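Local coordinates for protein methylenetetrahydrofolate--tRNA-(uracil-5-)-methyltransferase TrmFO (Thermus thermophilus, PDB 3G5S) that probably catalyses the folate-dependent methylation of uridine 54 in tRNA to 5-methyluridine, using a bound flavin-adenine dinucleotide and reduced nicotinamide cofactor, at residues 310-319 against 333-341. Sequence-based numbering, arbitrary orientation.
With FAD (flavin-adenine dinucleotide), chain B; EDO (1,2-ethanediol), chain F.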
loop_
_atom_site.group_PDB
_atom_site.type_symbol
_atom_site.label_atom_id
_atom_site.label_comp_id
_atom_site.label_asym_id
_atom_site.label_seq_id
_atom_site.Cartn_x
_atom_site.Cartn_y
_atom_site.Cartn_z
ATOM N N ASN A 310 -6.685 -6.107 -8.536
ATOM C CA ASN A 310 -5.501 -6.060 -7.684
ATOM C C ASN A 310 -5.484 -7.288 -6.795
ATOM O O ASN A 310 -6.221 -7.352 -5.820
ATOM C CB ASN A 310 -5.552 -4.782 -6.821
ATOM C CG ASN A 310 -4.263 -4.519 -6.037
ATOM O OD1 ASN A 310 -3.326 -3.895 -6.540
ATOM N ND2 ASN A 310 -4.231 -4.956 -4.781
ATOM N N THR A 311 -4.653 -8.269 -7.132
ATOM C CA THR A 311 -4.488 -9.445 -6.282
ATOM C C THR A 311 -3.565 -9.138 -5.117
ATOM O O THR A 311 -2.450 -8.650 -5.309
ATOM C CB THR A 311 -3.933 -10.616 -7.074
ATOM O OG1 THR A 311 -4.910 -10.998 -8.046
ATOM C CG2 THR A 311 -3.665 -11.792 -6.169
ATOM N N TYR A 312 -4.029 -9.432 -3.908
ATOM C CA TYR A 312 -3.217 -9.209 -2.724
ATOM C C TYR A 312 -3.673 -10.081 -1.562
ATOM O O TYR A 312 -4.812 -10.550 -1.517
ATOM C CB TYR A 312 -3.205 -7.715 -2.333
ATOM C CG TYR A 312 -4.521 -7.209 -1.781
ATOM C CD1 TYR A 312 -5.591 -6.924 -2.622
ATOM C CD2 TYR A 312 -4.700 -7.018 -0.419
ATOM C CE1 TYR A 312 -6.797 -6.468 -2.117
ATOM C CE2 TYR A 312 -5.904 -6.558 0.094
ATOM C CZ TYR A 312 -6.954 -6.286 -0.761
ATOM O OH TYR A 312 -8.164 -5.834 -0.276
ATOM N N LEU A 313 -2.759 -10.276 -0.624
ATOM C CA LEU A 313 -2.990 -11.067 0.573
ATOM C C LEU A 313 -3.473 -10.244 1.757
ATOM O O LEU A 313 -3.196 -9.042 1.859
ATOM C CB LEU A 313 -1.689 -11.748 0.982
ATOM C CG LEU A 313 -1.149 -12.754 -0.029
ATOM C CD1 LEU A 313 0.271 -13.123 0.333
ATOM C CD2 LEU A 313 -2.036 -13.997 -0.094
ATOM N N ASN A 314 -4.170 -10.915 2.666
ATOM C CA ASN A 314 -4.529 -10.315 3.932
ATOM C C ASN A 314 -3.295 -10.296 4.816
ATOM O O ASN A 314 -3.021 -11.236 5.560
ATOM C CB ASN A 314 -5.669 -11.079 4.600
ATOM C CG ASN A 314 -6.283 -10.288 5.723
ATOM O OD1 ASN A 314 -5.568 -9.801 6.600
ATOM N ND2 ASN A 314 -7.601 -10.119 5.690
ATOM N N ALA A 315 -2.527 -9.222 4.703
ATOM C CA ALA A 315 -1.265 -9.127 5.421
ATOM C C ALA A 315 -1.425 -9.258 6.938
ATOM O O ALA A 315 -0.670 -9.991 7.566
ATOM C CB ALA A 315 -0.508 -7.860 5.043
ATOM N N PRO A 316 -2.414 -8.570 7.543
ATOM C CA PRO A 316 -2.471 -8.690 9.004
ATOM C C PRO A 316 -2.739 -10.118 9.475
ATOM O O PRO A 316 -2.271 -10.502 10.548
ATOM C CB PRO A 316 -3.627 -7.758 9.392
ATOM C CG PRO A 316 -3.719 -6.782 8.279
ATOM C CD PRO A 316 -3.302 -7.509 7.034
ATOM N N ARG A 317 -3.466 -10.900 8.685
ATOM C CA ARG A 317 -3.730 -12.283 9.064
ATOM C C ARG A 317 -2.563 -13.216 8.756
ATOM O O ARG A 317 -2.399 -14.225 9.429
ATOM C CB ARG A 317 -4.985 -12.799 8.361
ATOM C CG ARG A 317 -6.282 -12.150 8.821
ATOM C CD ARG A 317 -6.510 -12.294 10.329
ATOM N NE ARG A 317 -6.600 -13.683 10.769
ATOM C CZ ARG A 317 -7.720 -14.394 10.781
ATOM N NH1 ARG A 317 -8.856 -13.853 10.361
ATOM N NH2 ARG A 317 -7.704 -15.653 11.203
ATOM N N LEU A 318 -1.769 -12.894 7.739
ATOM C CA LEU A 318 -0.787 -13.842 7.207
ATOM C C LEU A 318 0.680 -13.503 7.436
ATOM O O LEU A 318 1.504 -14.412 7.470
ATOM C CB LEU A 318 -0.990 -14.043 5.711
ATOM C CG LEU A 318 -2.318 -14.660 5.280
ATOM C CD1 LEU A 318 -2.343 -14.828 3.769
ATOM C CD2 LEU A 318 -2.599 -15.988 5.987
ATOM N N LEU A 319 1.009 -12.212 7.530
ATOM C CA LEU A 319 2.400 -11.754 7.514
ATOM C C LEU A 319 2.825 -11.056 8.795
ATOM O O LEU A 319 2.047 -10.328 9.411
ATOM C CB LEU A 319 2.633 -10.782 6.347
ATOM C CG LEU A 319 2.294 -11.280 4.940
ATOM C CD1 LEU A 319 2.504 -10.178 3.909
ATOM C CD2 LEU A 319 3.118 -12.507 4.577
ATOM N N ALA A 333 6.445 -12.427 1.429
ATOM C CA ALA A 333 5.729 -11.725 0.368
ATOM C C ALA A 333 6.236 -10.298 0.279
ATOM O O ALA A 333 6.609 -9.700 1.284
ATOM C CB ALA A 333 4.228 -11.729 0.615
ATOM N N ALA A 334 6.235 -9.756 -0.929
ATOM C CA ALA A 334 6.620 -8.369 -1.136
ATOM C C ALA A 334 5.813 -7.771 -2.271
ATOM O O ALA A 334 5.234 -8.489 -3.092
ATOM C CB ALA A 334 8.112 -8.267 -1.430
ATOM N N GLY A 335 5.778 -6.442 -2.315
ATOM C CA GLY A 335 5.062 -5.741 -3.356
ATOM C C GLY A 335 3.567 -5.778 -3.137
ATOM O O GLY A 335 3.080 -5.972 -2.021
ATOM N N VAL A 336 2.825 -5.564 -4.217
ATOM C CA VAL A 336 1.374 -5.537 -4.134
ATOM C C VAL A 336 0.819 -6.830 -3.521
ATOM O O VAL A 336 -0.161 -6.798 -2.777
ATOM C CB VAL A 336 0.773 -5.262 -5.516
ATOM C CG1 VAL A 336 -0.717 -5.599 -5.554
ATOM C CG2 VAL A 336 1.005 -3.803 -5.876
ATOM N N LEU A 337 1.440 -7.968 -3.821
ATOM C CA LEU A 337 0.960 -9.214 -3.239
ATOM C C LEU A 337 0.903 -9.150 -1.702
ATOM O O LEU A 337 0.028 -9.752 -1.074
ATOM C CB LEU A 337 1.832 -10.385 -3.702
ATOM C CG LEU A 337 1.373 -11.766 -3.227
ATOM C CD1 LEU A 337 0.040 -12.150 -3.878
ATOM C CD2 LEU A 337 2.444 -12.806 -3.518
ATOM N N ALA A 338 1.858 -8.437 -1.099
ATOM C CA ALA A 338 1.940 -8.297 0.355
ATOM C C ALA A 338 0.993 -7.250 0.929
ATOM O O ALA A 338 0.939 -7.081 2.150
ATOM C CB ALA A 338 3.369 -7.973 0.776
ATOM N N GLY A 339 0.273 -6.524 0.077
ATOM C CA GLY A 339 -0.683 -5.553 0.576
ATOM C C GLY A 339 -0.261 -4.094 0.507
ATOM O O GLY A 339 -0.912 -3.251 1.127
ATOM N N VAL A 340 0.800 -3.784 -0.237
ATOM C CA VAL A 340 1.150 -2.391 -0.477
ATOM C C VAL A 340 0.697 -1.958 -1.862
ATOM O O VAL A 340 0.230 -2.769 -2.672
ATOM C CB VAL A 340 2.651 -2.081 -0.252
ATOM C CG1 VAL A 340 3.068 -2.462 1.151
ATOM C CG2 VAL A 340 3.537 -2.723 -1.313
ATOM N N GLU A 341 0.822 -0.657 -2.107
ATOM C CA GLU A 341 0.481 -0.051 -3.378
ATOM C C GLU A 341 1.559 0.965 -3.687
ATOM O O GLU A 341 1.945 1.741 -2.813
ATOM C CB GLU A 341 -0.872 0.648 -3.279
ATOM C CG GLU A 341 -1.175 1.638 -4.390
ATOM C CD GLU A 341 -1.201 1.020 -5.769
ATOM O OE1 GLU A 341 -1.189 -0.225 -5.890
ATOM O OE2 GLU A 341 -1.249 1.797 -6.750
HETATM P PA FAD B . 4.826 -6.164 -10.666
HETATM O O1A FAD B . 3.564 -6.292 -11.469
HETATM O O2A FAD B . 5.726 -5.000 -10.938
HETATM O O5B FAD B . 5.714 -7.486 -10.787
HETATM C C5B FAD B . 5.143 -8.775 -10.675
HETATM C C4B FAD B . 5.891 -9.683 -11.632
HETATM O O4B FAD B . 5.501 -11.026 -11.401
HETATM C C3B FAD B . 5.551 -9.378 -13.089
HETATM O O3B FAD B . 6.728 -9.192 -13.851
HETATM C C2B FAD B . 4.761 -10.601 -13.554
HETATM O O2B FAD B . 4.930 -10.932 -14.917
HETATM C C1B FAD B . 5.319 -11.688 -12.655
HETATM N N9A FAD B . 4.465 -12.849 -12.366
HETATM C C8A FAD B . 3.156 -12.852 -11.970
HETATM N N7A FAD B . 2.786 -14.123 -11.709
HETATM C C5A FAD B . 3.861 -14.927 -11.927
HETATM C C6A FAD B . 4.065 -16.296 -11.822
HETATM N N6A FAD B . 3.162 -17.114 -11.265
HETATM N N1A FAD B . 5.304 -16.796 -12.117
HETATM C C2A FAD B . 6.329 -15.980 -12.535
HETATM N N3A FAD B . 6.140 -14.621 -12.641
HETATM C C4A FAD B . 4.919 -14.132 -12.343
HETATM N N1 FAD B . 1.822 2.113 -9.130
HETATM C C2 FAD B . 2.250 3.409 -9.002
HETATM O O2 FAD B . 2.973 3.738 -8.064
HETATM N N3 FAD B . 1.864 4.348 -9.940
HETATM C C4 FAD B . 1.058 4.026 -11.019
HETATM O O4 FAD B . 0.736 4.889 -11.844
HETATM C C4X FAD B . 0.631 2.704 -11.139
HETATM N N5 FAD B . -0.178 2.321 -12.185
HETATM C C5X FAD B . -0.583 1.006 -12.293
HETATM C C6 FAD B . -1.392 0.631 -13.360
HETATM C C7 FAD B . -1.823 -0.682 -13.488
HETATM C C7M FAD B . -2.697 -1.083 -14.644
HETATM C C8 FAD B . -1.432 -1.626 -12.543
HETATM C C8M FAD B . -1.889 -3.050 -12.671
HETATM C C9 FAD B . -0.620 -1.253 -11.474
HETATM C C9A FAD B . -0.191 0.065 -11.340
HETATM N N10 FAD B . 0.604 0.443 -10.265
HETATM C C10 FAD B . 1.017 1.760 -10.188
HETATM C "C1'" FAD B . 0.492 -0.316 -8.962
HETATM C "C2'" FAD B . 1.810 -0.951 -8.486
HETATM O "O2'" FAD B . 2.622 -0.037 -7.767
HETATM C "C3'" FAD B . 2.590 -1.595 -9.632
HETATM O "O3'" FAD B . 1.791 -2.654 -10.121
HETATM C "C4'" FAD B . 3.952 -2.140 -9.208
HETATM O "O4'" FAD B . 4.656 -2.499 -10.380
HETATM C "C5'" FAD B . 3.830 -3.317 -8.247
HETATM O "O5'" FAD B . 5.085 -3.947 -8.107
HETATM P P FAD B . 5.145 -5.527 -7.862
HETATM O O1P FAD B . 4.332 -5.910 -6.667
HETATM O O2P FAD B . 6.589 -5.906 -7.865
HETATM O O3P FAD B . 4.377 -6.154 -9.125
HETATM C C1 EDO F . -7.931 -9.162 1.862
HETATM O O1 EDO F . -8.976 -8.406 2.481
HETATM C C2 EDO F . -8.412 -10.597 1.707
HETATM O O2 EDO F . -8.662 -11.133 3.009
HETATM O O HOH W 1 -1.925 -4.608 -2.698
HETATM O O HOH W 2 -2.378 -2.111 -4.314
HETATM O O HOH W 3 -1.977 -2.158 -7.906
#
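Tyr-312 and Leu-337 bring strand 310-313 against the 3-10 turn 336-338, their CA atoms 4.2 Å apart, and a single direct hydrogen bond joins the backbones: Leu-313 N to Leu-337 O, 2.9 Å and fairly straight at 158°. Leu-313 CB and CG come up to the oxygen of that same carbonyl, CB at 3.3 Å from Leu-337 O, while CD1 meets Leu-337 CG at 4.0 Å. Further along, Leu-319 CD1 reaches the CB atoms of Ala-333 and Ala-338, and Phe-325 touches this apolar group from strand 324-325. Asn-310, its CG anti to the backbone N (chi1 -171°), sets its amide against Val-336 CG1, with OD1 3.3 Å away. Water 1 links Asn-310 ND2 to Val-336 O and Val-340 O; water 3 donates to both Asn-310 OD1 (2.6 Å) and Glu-341 OE1. Asn-314 OD1 caps helix 315-318 by accepting from Arg-317 N, which lies above the amide plane; replacing Asn-314 with alanine would probably leave that N-H without its side-chain acceptor and Pro-387 O without its ND2 donor. On the cofactor side Val-336 N donates to FAD O1P (2.9 Å). The Tyr-312 ring leads away from the turn, its OH hydrogen-bonded to glutathione and Phe-390 O. One backbone hydrogen bond, apolar packing and ordered water thus tie a pyrophosphate-binding turn to a strand bordering the glutathione pocket.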